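Local coordinates for Tas1 (Pseudomonas aeruginosa, PDB 6OX6), which acts as a type VI secreted toxin that pyrophosphorylates adenosine nucleotides to (p)ppApp, depleting ADP and ATP in competitor cells, at the interface of chains A and B. Numbering follows the deposited sequence. Chains: chain A, Tas1; chain B, Pa14_01140.

The interface of chains A and B. Residues chain A 333-334, 349-351; chain B 18, 20, 61.
A:Lys334 and B:Phe20, which bury similar amounts of surface (83 and 84 Å²), form the core of this patch between strands 332-336 and 347-353 of the toxin and the immunity protein. A:Lys334 CB lies over one face of the B:Phe20 ring, 4.0 Å from its centroid, offset toward the rim, a CH-pi contact. The lysine chain starts with CG anti to the backbone N (chi1 174°) and then bends at chi3 and chi4, which brings its terminal amine, NZ, over the B:Phe61 ring. There NZ stands 3.5 Å from the B:Phe61 centroid, a cation-pi contact displaced toward the CD2 and CE2 side. Apolar packing supports this path: A:Lys334 CE is 3.6 Å from B:Phe20 CD2, and A:Lys334 CD packs against B:Phe61 CB. The hydroxyl tip of B:Tyr18 meets the same lysine, with OH 3.2 Å from A:Lys334 CE.

At the far end of B:Phe20, the ring tip points at strand 347-353, where CZ is 3.2 Å from A:Thr351 OG1. B:Phe20 CG is anti to its backbone N (chi1 -173°), directing the ring toward A:Asn349 and A:Thr351. A:Asn349 ND2 lies near B:Phe20 CE2, the side chains crossing at about a right angle with amide and ring planes inclined 48°.

Polar contact runs through water 1, which is 2.7 Å from A:Thr351 OG1. Its other partner is the B:Phe20 carbonyl O, at 2.8 Å. The same water sits over the centre of the B:Phe20 ring, on the face opposite A:Lys334. No direct polar bond joins the chains here, so the lysine-aromatic contacts and the bridging water probably help hold the immunity protein against Tas1, consistent with its role in preventing early toxin activation.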
loop_
_atom_site.group_PDB
_atom_site.type_symbol
_atom_site.label_atom_id
_atom_site.label_comp_id
_atom_site.label_asym_id
_atom_site.label_seq_id
_atom_site.Cartn_x
_atom_site.Cartn_y
_atom_site.Cartn_z
ATOM N N VAL A 333 1.959 -9.088 -7.021
ATOM C CA VAL A 333 0.638 -8.467 -7.106
ATOM C C VAL A 333 -0.126 -8.688 -5.810
ATOM O O VAL A 333 -0.218 -9.818 -5.326
ATOM C CB VAL A 333 -0.168 -9.018 -8.295
ATOM C CG1 VAL A 333 -1.568 -8.380 -8.295
ATOM C CG2 VAL A 333 0.579 -8.763 -9.638
ATOM N N LYS A 334 -0.685 -7.610 -5.253
ATOM C CA LYS A 334 -1.580 -7.678 -4.102
ATOM C C LYS A 334 -3.000 -7.340 -4.554
ATOM O O LYS A 334 -3.262 -6.224 -5.013
ATOM C CB LYS A 334 -1.133 -6.714 -2.997
ATOM C CG LYS A 334 -2.125 -6.631 -1.814
ATOM C CD LYS A 334 -1.424 -6.203 -0.525
ATOM C CE LYS A 334 -0.726 -4.853 -0.698
ATOM N NZ LYS A 334 -1.655 -3.719 -0.417
ATOM N N ASN A 349 -2.632 -3.572 -6.135
ATOM C CA ASN A 349 -1.304 -2.980 -6.086
ATOM C C ASN A 349 -0.305 -4.010 -6.591
ATOM O O ASN A 349 -0.450 -5.209 -6.351
ATOM C CB ASN A 349 -0.947 -2.506 -4.660
ATOM C CG ASN A 349 0.242 -1.563 -4.637
ATOM O OD1 ASN A 349 0.798 -1.209 -5.681
ATOM N ND2 ASN A 349 0.610 -1.111 -3.442
ATOM N N SER A 350 0.695 -3.543 -7.314
ATOM C CA SER A 350 1.678 -4.462 -7.835
ATOM C C SER A 350 3.030 -3.785 -7.812
ATOM O O SER A 350 3.134 -2.555 -7.877
ATOM C CB SER A 350 1.329 -4.912 -9.252
ATOM O OG SER A 350 1.522 -3.853 -10.166
ATOM N N THR A 351 4.061 -4.606 -7.737
ATOM C CA THR A 351 5.438 -4.153 -7.730
ATOM C C THR A 351 6.137 -4.816 -8.892
ATOM O O THR A 351 6.093 -6.047 -9.019
ATOM C CB THR A 351 6.144 -4.530 -6.425
ATOM O OG1 THR A 351 5.402 -4.004 -5.322
ATOM C CG2 THR A 351 7.573 -3.983 -6.406
ATOM N N TYR B 18 4.063 -10.103 6.352
ATOM C CA TYR B 18 3.470 -9.325 5.260
ATOM C C TYR B 18 4.270 -9.680 4.016
ATOM O O TYR B 18 5.311 -9.063 3.755
ATOM C CB TYR B 18 3.528 -7.826 5.578
ATOM C CG TYR B 18 2.946 -6.881 4.522
ATOM C CD1 TYR B 18 1.911 -7.281 3.662
ATOM C CD2 TYR B 18 3.430 -5.571 4.401
ATOM C CE1 TYR B 18 1.375 -6.401 2.702
ATOM C CE2 TYR B 18 2.900 -4.699 3.443
ATOM C CZ TYR B 18 1.861 -5.125 2.620
ATOM O OH TYR B 18 1.361 -4.261 1.678
ATOM N N PHE B 20 3.790 -9.312 0.799
ATOM C CA PHE B 20 3.909 -8.355 -0.302
ATOM C C PHE B 20 5.208 -7.551 -0.228
ATOM O O PHE B 20 5.853 -7.330 -1.253
ATOM C CB PHE B 20 2.699 -7.419 -0.348
ATOM C CG PHE B 20 2.685 -6.521 -1.566
ATOM C CD1 PHE B 20 2.607 -7.059 -2.848
ATOM C CD2 PHE B 20 2.800 -5.139 -1.426
ATOM C CE1 PHE B 20 2.605 -6.227 -3.974
ATOM C CE2 PHE B 20 2.798 -4.293 -2.547
ATOM C CZ PHE B 20 2.707 -4.843 -3.828
ATOM N N PHE B 61 -2.970 -5.897 5.534
ATOM C CA PHE B 61 -2.859 -6.843 4.438
ATOM C C PHE B 61 -2.019 -8.067 4.767
ATOM O O PHE B 61 -1.951 -8.972 3.937
ATOM C CB PHE B 61 -2.288 -6.143 3.197
ATOM C CG PHE B 61 -2.983 -4.833 2.859
ATOM C CD1 PHE B 61 -4.354 -4.804 2.599
ATOM C CD2 PHE B 61 -2.259 -3.653 2.756
ATOM C CE1 PHE B 61 -4.993 -3.605 2.275
ATOM C CE2 PHE B 61 -2.889 -2.433 2.426
ATOM C CZ PHE B 61 -4.259 -2.414 2.197
HETATM O O HOH W 1 6.194 -5.396 -3.195
#